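PDB 4Z8N: reticulocyte-binding protein 2a from Plasmodium vivax, which probably helps the malaria parasite recognise and invade red blood cells, this chain being its mostly helical erythrocyte-binding domain. Local coordinates for residues 23-28 and 61-66; 68-73 and 113-118. All coordinates share one frame; numbering follows the deposited sequence.

Contact 1 of 2, residues 23-28 and 61-66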
# COMPACT_ATOMS: atom_id res chain seq x y z
N PRO A 23 -5.92 4.78 -5.55
CA PRO A 23 -7.11 4.19 -6.16
C PRO A 23 -7.55 2.85 -5.55
O PRO A 23 -8.22 2.08 -6.24
CB PRO A 23 -6.68 3.99 -7.61
CG PRO A 23 -5.24 3.62 -7.48
CD PRO A 23 -4.70 4.39 -6.29
N PHE A 24 -7.15 2.58 -4.31
CA PHE A 24 -7.66 1.46 -3.51
C PHE A 24 -7.27 0.06 -4.01
O PHE A 24 -6.78 -0.76 -3.23
CB PHE A 24 -9.19 1.55 -3.40
CG PHE A 24 -9.68 2.92 -3.02
CD1 PHE A 24 -9.48 3.42 -1.75
CD2 PHE A 24 -10.33 3.72 -3.95
CE1 PHE A 24 -9.92 4.68 -1.40
CE2 PHE A 24 -10.78 4.99 -3.61
CZ PHE A 24 -10.57 5.47 -2.33
N TYR A 25 -7.48 -0.22 -5.29
CA TYR A 25 -7.10 -1.51 -5.87
C TYR A 25 -6.10 -1.32 -6.99
O TYR A 25 -6.19 -0.36 -7.75
CB TYR A 25 -8.33 -2.27 -6.39
CG TYR A 25 -9.22 -2.86 -5.32
CD1 TYR A 25 -10.08 -2.05 -4.58
CD2 TYR A 25 -9.21 -4.22 -5.07
CE1 TYR A 25 -10.89 -2.59 -3.61
CE2 TYR A 25 -10.03 -4.77 -4.10
CZ TYR A 25 -10.87 -3.95 -3.37
OH TYR A 25 -11.68 -4.49 -2.40
N VAL A 26 -5.15 -2.25 -7.10
CA VAL A 26 -4.08 -2.11 -8.09
C VAL A 26 -4.61 -2.25 -9.52
O VAL A 26 -4.06 -1.66 -10.45
CB VAL A 26 -2.94 -3.13 -7.84
CG1 VAL A 26 -3.43 -4.56 -8.06
CG2 VAL A 26 -1.74 -2.83 -8.72
N GLN A 27 -5.69 -3.02 -9.69
CA GLN A 27 -6.32 -3.18 -11.00
C GLN A 27 -6.77 -1.83 -11.57
O GLN A 27 -6.70 -1.59 -12.77
CB GLN A 27 -7.52 -4.13 -10.92
CG GLN A 27 -7.17 -5.58 -10.57
CD GLN A 27 -7.33 -5.88 -9.09
OE1 GLN A 27 -6.85 -5.13 -8.23
NE2 GLN A 27 -8.02 -6.97 -8.78
N MET A 28 -7.25 -0.95 -10.68
CA MET A 28 -7.74 0.36 -11.09
C MET A 28 -6.58 1.21 -11.60
O MET A 28 -6.74 1.98 -12.54
CB MET A 28 -8.44 1.06 -9.92
CG MET A 28 -9.57 0.24 -9.31
SD MET A 28 -10.92 -0.09 -10.46
CE MET A 28 -11.78 1.48 -10.45
N SER A 61 -16.47 4.86 -8.18
CA SER A 61 -17.39 5.67 -7.38
C SER A 61 -18.00 4.84 -6.25
O SER A 61 -18.13 5.33 -5.13
CB SER A 61 -18.49 6.25 -8.27
OG SER A 61 -17.95 7.15 -9.22
N SER A 62 -18.35 3.60 -6.55
CA SER A 62 -18.93 2.70 -5.55
C SER A 62 -17.92 2.36 -4.46
O SER A 62 -18.26 2.30 -3.28
CB SER A 62 -19.44 1.42 -6.21
OG SER A 62 -20.48 1.71 -7.14
N ILE A 63 -16.67 2.15 -4.86
CA ILE A 63 -15.59 1.89 -3.92
C ILE A 63 -15.33 3.11 -3.05
O ILE A 63 -15.24 3.00 -1.83
CB ILE A 63 -14.29 1.49 -4.65
CG1 ILE A 63 -14.49 0.20 -5.44
CG2 ILE A 63 -13.14 1.34 -3.65
CD1 ILE A 63 -13.29 -0.19 -6.27
N GLN A 64 -15.23 4.27 -3.69
CA GLN A 64 -14.96 5.52 -3.00
C GLN A 64 -16.04 5.84 -1.97
O GLN A 64 -15.74 6.30 -0.87
CB GLN A 64 -14.82 6.66 -4.01
CG GLN A 64 -13.99 7.83 -3.51
CD GLN A 64 -13.00 8.31 -4.56
OE1 GLN A 64 -13.20 8.11 -5.76
NE2 GLN A 64 -11.94 8.96 -4.11
N ASN A 65 -17.29 5.59 -2.34
CA ASN A 65 -18.41 5.81 -1.43
C ASN A 65 -18.34 4.87 -0.23
O ASN A 65 -18.64 5.27 0.90
CB ASN A 65 -19.75 5.62 -2.15
CG ASN A 65 -19.99 6.69 -3.20
OD1 ASN A 65 -19.49 7.81 -3.09
ND2 ASN A 65 -20.78 6.35 -4.22
N GLN A 66 -17.95 3.63 -0.47
CA GLN A 66 -17.79 2.66 0.60
C GLN A 66 -16.70 3.11 1.58
O GLN A 66 -16.90 3.06 2.80
CB GLN A 66 -17.46 1.28 0.04
CG GLN A 66 -17.21 0.23 1.12
CD GLN A 66 -17.01 -1.16 0.55
OE1 GLN A 66 -17.72 -1.57 -0.38
NE2 GLN A 66 -16.05 -1.89 1.10
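Phe24 overlaps the side chain of Ile63, whose methyl CG2 approaches the ring obliquely, 3.7 Å from CD2 of Phe24. The two side chains run past each other in opposite directions, and CB and CG of Phe24 lie near the same methyl. Ile63 divides its two branches between two aromatic rings. Its CG2 stands anti to the backbone N and serves Phe24, while CG1, beside that N (chi1 -62°), carries CD1 on to Tyr25, where it ends 4.1 Å from CD1 of the tyrosine ring. This second contact is again oblique. Gln64 takes the far end of the Phe24 ring: its amide carbon CD lies at the ring edge, near the ring plane, 4.1 Å from CE2 of Phe24. The amide plane is turned 85° from that of the ring, almost perpendicular, and a bend at chi2 of Gln64 brings the group there. No hydrogen bond links the two segments; the contact is largely apolar and buried, with the partly exposed Gln64 at its margin. On the other segment a classic gamma turn centred on Phe24 follows the cis peptide bond at Pro23, closed by Tyr25 N to Pro23 O at 2.6 Å; Phe24 and Tyr25 both precede helix 26-37. The contact thus joins the entry to that helix with the later part of helix 42-69, where Phe24 also touches Ile67 and Met28 packs on Val56 and Met60. Helix 119-136 packs on Tyr25 through Met119, Tyr122 and Met126, and helix 246-297 lies against Pro23 and Val26 through Phe265.

Contact 2 of 2, residues 68-73 and 113-118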
# COMPACT_ATOMS: atom_id res chain seq x y z
N ASN A 68 -15.72 6.10 2.06
CA ASN A 68 -16.24 7.28 2.73
C ASN A 68 -17.15 6.93 3.90
O ASN A 68 -17.23 7.66 4.88
CB ASN A 68 -17.00 8.17 1.75
CG ASN A 68 -16.09 8.83 0.73
OD1 ASN A 68 -14.88 8.91 0.93
ND2 ASN A 68 -16.67 9.32 -0.36
N SER A 69 -17.83 5.79 3.80
CA SER A 69 -18.73 5.34 4.86
C SER A 69 -17.95 4.75 6.03
O SER A 69 -18.51 4.53 7.11
CB SER A 69 -19.73 4.32 4.32
OG SER A 69 -19.07 3.13 3.92
N CYS A 70 -16.67 4.49 5.82
CA CYS A 70 -15.82 3.90 6.84
C CYS A 70 -15.11 4.97 7.67
O CYS A 70 -14.44 4.65 8.65
CB CYS A 70 -14.78 2.97 6.21
SG CYS A 70 -15.49 1.62 5.26
N VAL A 71 -15.27 6.22 7.27
CA VAL A 71 -14.62 7.35 7.94
C VAL A 71 -14.98 7.48 9.43
O VAL A 71 -14.08 7.67 10.25
CB VAL A 71 -14.92 8.68 7.21
CG1 VAL A 71 -14.46 9.87 8.04
CG2 VAL A 71 -14.25 8.69 5.84
N PRO A 72 -16.28 7.39 9.79
CA PRO A 72 -16.59 7.45 11.23
C PRO A 72 -15.88 6.35 12.02
O PRO A 72 -15.47 6.58 13.16
CB PRO A 72 -18.11 7.27 11.28
CG PRO A 72 -18.58 7.72 9.95
CD PRO A 72 -17.52 7.30 8.99
N LYS A 73 -15.75 5.18 11.41
CA LYS A 73 -15.02 4.08 12.03
C LYS A 73 -13.53 4.41 12.14
O LYS A 73 -12.89 4.09 13.14
CB LYS A 73 -15.22 2.80 11.23
CG LYS A 73 -14.56 1.59 11.86
CD LYS A 73 -15.15 1.32 13.23
CE LYS A 73 -14.06 1.10 14.26
NZ LYS A 73 -13.28 2.34 14.53
N ASN A 113 -12.75 -4.59 8.16
CA ASN A 113 -13.89 -5.27 7.55
C ASN A 113 -14.76 -4.33 6.73
O ASN A 113 -15.29 -4.70 5.69
CB ASN A 113 -14.73 -5.97 8.62
CG ASN A 113 -14.05 -7.20 9.18
OD1 ASN A 113 -13.24 -7.83 8.51
ND2 ASN A 113 -14.39 -7.54 10.42
N CYS A 114 -14.90 -3.10 7.22
CA CYS A 114 -15.66 -2.07 6.50
C CYS A 114 -14.96 -1.73 5.19
O CYS A 114 -15.60 -1.51 4.16
CB CYS A 114 -15.82 -0.82 7.38
SG CYS A 114 -16.66 0.57 6.59
N VAL A 115 -13.63 -1.71 5.23
CA VAL A 115 -12.82 -1.41 4.05
C VAL A 115 -12.79 -2.59 3.08
O VAL A 115 -12.93 -2.41 1.87
CB VAL A 115 -11.38 -1.03 4.46
CG1 VAL A 115 -10.47 -0.96 3.24
CG2 VAL A 115 -11.37 0.29 5.21
N GLN A 116 -12.61 -3.79 3.62
CA GLN A 116 -12.52 -4.99 2.79
C GLN A 116 -13.88 -5.55 2.40
O GLN A 116 -13.96 -6.60 1.76
CB GLN A 116 -11.72 -6.07 3.51
CG GLN A 116 -10.21 -5.87 3.48
CD GLN A 116 -9.47 -7.03 4.10
OE1 GLN A 116 -10.05 -7.82 4.85
NE2 GLN A 116 -8.18 -7.15 3.80
N ALA A 117 -14.96 -4.87 2.78
CA ALA A 117 -16.30 -5.32 2.42
C ALA A 117 -16.47 -5.28 0.90
O ALA A 117 -15.94 -4.40 0.23
CB ALA A 117 -17.35 -4.46 3.10
N ASN A 118 -17.19 -6.27 0.37
CA ASN A 118 -17.46 -6.39 -1.06
C ASN A 118 -16.19 -6.55 -1.91
O ASN A 118 -16.22 -6.36 -3.12
CB ASN A 118 -18.24 -5.17 -1.56
CG ASN A 118 -19.47 -4.89 -0.73
OD1 ASN A 118 -20.30 -5.78 -0.52
ND2 ASN A 118 -19.60 -3.66 -0.25
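Cys70 and Cys114 are joined by a disulfide that ties the junction between helices 42-69 and 71-85 to the end of helix 94-115. The SG atoms of Cys70 and Cys114 lie 2.1 Å apart, and the bridge torsion of -94° is close to the relaxed value near a right angle. The CA atoms of the two cysteines are 6.0 Å apart, the closest CA pair across the contact. The half-cystines leave their backbones differently: SG of Cys70 lies beside its own N (chi1 -59°), whereas SG of Cys114 stands anti to its N and beside its carbonyl carbon (chi1 177°). Both cysteines direct their CB toward the other segment.

Packing is dense on the Cys70 side. This residue is buried, touches Tyr111 and has its sulfur 4.3 Å from the methyl CG2 of Val115, whose side chain also meets Phe10 of the small strand 9-11. Cys114 is partly exposed, and this side is the looser one. There the exposed Ser69 comes no nearer than 4.4 Å with its OG to Cys114 SG, a marginal touch, and its hydroxyl is instead hydrogen-bonded to Gln66 O. Lys73 sets out toward 113-118 but turns off along the earlier part of helix 94-115, against Gln107, Ala110 and Tyr111. No hydrogen bond crosses between the segments; the two cysteines provide most of the buried surface. The Cys70 sulfur itself lies 3.8 Å from the backbone N of Val115.

Overall arrangement
Contacts 1 and 2 follow one another along helix 42-69, with centres 12 Å apart on the same side of the domain's centre. Gln66, the last residue of 61-66, joins them: its NE2 is 2.7 Å from Ala117 O and its OE1 2.8 Å from Asn118 ND2, both probable hydrogen bonds, so one amide spans the turn after helix 94-115. NE2 of Gln66 also hydrogen-bonds to O of the disulfide residue Cys114, and OE1 of Gln66 to Tyr122 OH. Glu120, a residue seen to bind calcium in this protein, though none is bound to this chain, has its side chain about 8 Å from that of Tyr25. Contact 2 lies away from that site.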